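Long-range contact in porin (Rhodobacter capsulatus, PDB 2POR), which forms trimeric outer-membrane channels that let small hydrophilic solutes diffuse passively, up to an exclusion limit of about 0.6 kDa: residues G166-D171 and Q183-A188. Numbering follows the deposited sequence.
Sequences GYEKID and QLELAA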
ATOM      1  N   GLY A 166      10.776  34.882   5.039  1.00 28.71           N
ATOM      2  CA  GLY A 166       9.524  34.194   5.161  1.00 24.37           C
ATOM      3  C   GLY A 166       8.902  34.529   6.500  1.00 22.71           C
ATOM      4  O   GLY A 166       9.588  34.948   7.433  1.00 23.22           O
ATOM      5  N   TYR A 167       7.612  34.380   6.546  1.00 22.54           N
ATOM      6  CA  TYR A 167       6.878  34.637   7.723  1.00 21.68           C
ATOM      7  C   TYR A 167       5.829  33.565   7.733  1.00 22.97           C
ATOM      8  O   TYR A 167       5.007  33.391   6.835  1.00 25.70           O
ATOM      9  CB  TYR A 167       6.294  35.986   7.605  1.00 19.60           C
ATOM     10  CG  TYR A 167       5.419  36.231   8.787  1.00 30.51           C
ATOM     11  CD1 TYR A 167       5.966  36.471  10.038  1.00 31.48           C
ATOM     12  CD2 TYR A 167       4.060  36.148   8.581  1.00 35.86           C
ATOM     13  CE1 TYR A 167       5.102  36.628  11.105  1.00 34.71           C
ATOM     14  CE2 TYR A 167       3.195  36.298   9.643  1.00 45.09           C
ATOM     15  CZ  TYR A 167       3.728  36.534  10.892  1.00 45.63           C
ATOM     16  OH  TYR A 167       2.845  36.661  11.943  1.00 43.91           O
ATOM     17  N   GLU A 168       5.794  32.946   8.891  1.00 25.32           N
ATOM     18  CA  GLU A 168       4.902  31.840   9.153  1.00 22.85           C
ATOM     19  C   GLU A 168       4.083  32.023  10.429  1.00 23.46           C
ATOM     20  O   GLU A 168       4.596  32.545  11.427  1.00 21.97           O
ATOM     21  CB  GLU A 168       5.703  30.590   9.317  1.00 23.96           C
ATOM     22  CG  GLU A 168       6.786  30.252   8.294  1.00 18.08           C
ATOM     23  CD  GLU A 168       7.290  28.845   8.502  1.00 17.37           C
ATOM     24  OE1 GLU A 168       6.618  27.902   8.097  1.00 19.97           O
ATOM     25  OE2 GLU A 168       8.350  28.656   9.062  1.00 21.50           O
ATOM     26  N   LYS A 169       2.842  31.585  10.441  1.00 21.91           N
ATOM     27  CA  LYS A 169       2.063  31.623  11.665  1.00 26.98           C
ATOM     28  C   LYS A 169       1.043  30.497  11.817  1.00 33.90           C
ATOM     29  O   LYS A 169       0.591  29.890  10.830  1.00 21.78           O
ATOM     30  CB  LYS A 169       1.377  32.956  11.756  1.00 22.39           C
ATOM     31  CG  LYS A 169       0.412  33.167  10.652  1.00 33.73           C
ATOM     32  CD  LYS A 169      -0.299  34.383  11.111  1.00 55.00           C
ATOM     33  CE  LYS A 169      -1.752  34.123  10.784  1.00 70.05           C
ATOM     34  NZ  LYS A 169      -2.585  35.060  11.524  1.00 76.45           N
ATOM     35  N   ILE A 170       0.731  30.128  13.082  1.00 24.31           N
ATOM     36  CA  ILE A 170      -0.312  29.141  13.401  1.00 26.64           C
ATOM     37  C   ILE A 170      -1.307  29.836  14.349  1.00 22.64           C
ATOM     38  O   ILE A 170      -0.924  30.385  15.374  1.00 26.39           O
ATOM     39  CB  ILE A 170       0.255  27.846  14.094  1.00 22.23           C
ATOM     40  CG1 ILE A 170       1.332  27.139  13.252  1.00 18.13           C
ATOM     41  CG2 ILE A 170      -0.939  26.914  14.345  1.00 20.59           C
ATOM     42  CD1 ILE A 170       1.940  25.901  13.904  1.00 22.57           C
ATOM     43  N   ASP A 171      -2.559  29.940  13.967  1.00 21.42           N
ATOM     44  CA  ASP A 171      -3.642  30.423  14.780  1.00 22.65           C
ATOM     45  C   ASP A 171      -4.319  29.283  15.484  1.00 24.81           C
ATOM     46  O   ASP A 171      -4.809  28.330  14.877  1.00 25.52           O
ATOM     47  CB  ASP A 171      -4.704  31.097  13.976  1.00 24.09           C
ATOM     48  CG  ASP A 171      -4.187  32.344  13.292  1.00 37.12           C
ATOM     49  OD1 ASP A 171      -3.230  32.954  13.785  1.00 39.08           O
ATOM     50  OD2 ASP A 171      -4.746  32.680  12.251  1.00 63.64           O
ATOM     51  N   GLN A 183       6.714  32.895  13.316  1.00 23.57           N
ATOM     52  CA  GLN A 183       8.159  32.820  13.143  1.00 20.27           C
ATOM     53  C   GLN A 183       8.490  33.600  11.878  1.00 24.71           C
ATOM     54  O   GLN A 183       7.743  33.523  10.897  1.00 25.60           O
ATOM     55  CB  GLN A 183       8.576  31.364  13.001  1.00 21.67           C
ATOM     56  CG  GLN A 183      10.056  31.133  12.936  1.00 22.57           C
ATOM     57  CD  GLN A 183      10.316  29.654  12.971  1.00 34.59           C
ATOM     58  OE1 GLN A 183      10.173  29.066  14.015  1.00 33.27           O
ATOM     59  NE2 GLN A 183      10.706  28.905  11.957  1.00 26.73           N
ATOM     60  N   LEU A 184       9.552  34.375  11.945  1.00 25.90           N
ATOM     61  CA  LEU A 184      10.049  35.141  10.823  1.00 25.47           C
ATOM     62  C   LEU A 184      11.379  34.537  10.459  1.00 30.93           C
ATOM     63  O   LEU A 184      12.150  34.225  11.365  1.00 29.59           O
ATOM     64  CB  LEU A 184      10.273  36.581  11.198  1.00 30.36           C
ATOM     65  CG  LEU A 184      10.920  37.463  10.103  1.00 53.58           C
ATOM     66  CD1 LEU A 184       9.875  38.016   9.109  1.00 41.36           C
ATOM     67  CD2 LEU A 184      11.656  38.588  10.797  1.00 61.50           C
ATOM     68  N   GLU A 185      11.711  34.337   9.178  1.00 24.93           N
ATOM     69  CA  GLU A 185      12.991  33.757   8.782  1.00 21.56           C
ATOM     70  C   GLU A 185      13.717  34.656   7.761  1.00 20.96           C
ATOM     71  O   GLU A 185      13.048  35.300   6.935  1.00 25.62           O
ATOM     72  CB  GLU A 185      12.848  32.404   8.074  1.00 28.40           C
ATOM     73  CG  GLU A 185      12.273  31.208   8.816  1.00 33.30           C
ATOM     74  CD  GLU A 185      10.807  30.905   8.585  1.00 31.54           C
ATOM     75  OE1 GLU A 185      10.213  31.285   7.586  1.00 27.29           O
ATOM     76  OE2 GLU A 185      10.237  30.253   9.434  1.00 25.85           O
ATOM     77  N   LEU A 186      15.047  34.662   7.826  1.00 24.15           N
ATOM     78  CA  LEU A 186      15.915  35.276   6.823  1.00 28.00           C
ATOM     79  C   LEU A 186      16.784  34.116   6.420  1.00 28.26           C
ATOM     80  O   LEU A 186      17.278  33.376   7.282  1.00 29.09           O
ATOM     81  CB  LEU A 186      16.878  36.335   7.347  1.00 30.48           C
ATOM     82  CG  LEU A 186      16.188  37.477   8.008  1.00 49.76           C
ATOM     83  CD1 LEU A 186      17.234  38.311   8.710  1.00 56.71           C
ATOM     84  CD2 LEU A 186      15.361  38.225   6.987  1.00 41.46           C
ATOM     85  N   ALA A 187      16.970  33.914   5.124  1.00 23.92           N
ATOM     86  CA  ALA A 187      17.784  32.819   4.666  1.00 23.34           C
ATOM     87  C   ALA A 187      18.688  33.363   3.561  1.00 27.75           C
ATOM     88  O   ALA A 187      18.330  34.314   2.864  1.00 26.70           O
ATOM     89  CB  ALA A 187      16.878  31.729   4.118  1.00 24.93           C
ATOM     90  N   ALA A 188      19.849  32.789   3.405  1.00 25.88           N
ATOM     91  CA  ALA A 188      20.779  33.171   2.371  1.00 34.01           C
ATOM     92  C   ALA A 188      21.320  31.880   1.793  1.00 33.31           C
ATOM     93  O   ALA A 188      21.585  30.954   2.569  1.00 29.55           O
ATOM     94  CB  ALA A 188      21.941  33.969   2.964  1.00 26.52           C
TER
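Glu-168 and Glu-185 bring their carboxylates together on one face of two antiparallel strands, OE2 of Glu-168 lying 2.5 Å from OE2 of Glu-185. A separation that short probably means that one of the two carries a proton and shares it with the other. The side chains cross at about a right angle, and the Glu-185 chain is bent at chi2 (98°), which places CD beside Glu-168. Gln-183 NE2 donates to the anti lone pair of Glu-185 OE2 at 2.9 Å and also to Pro-103 O, while its OE1 pairs with His-229. Glu-168 OE1 is hydrogen-bonded to Thr-106 and Glu-185 OE1 to Ser-79, and Glu-168 OE2 also accepts from Leu-105 N. The strands form a hairpin of the 16-stranded porin barrel, and the two acids and Gln-183 join its wall to Pro-103, Leu-105 and Thr-106 and to helix 78-83. Replacing Glu-185 by alanine would probably leave the Ser-79 hydroxyl without this partner, one Gln-183 N-H without its acceptor and Glu-168 without its close carboxylate neighbour. Between the strands themselves, reciprocal backbone hydrogen bonds join Gly-166 to Glu-185 and Glu-168 to Gln-183. On the other face Tyr-167 CD1 meets Leu-184 CD1 at 4.3 Å, and Tyr-167 OH is hydrogen-bonded to Glu-182 OE1.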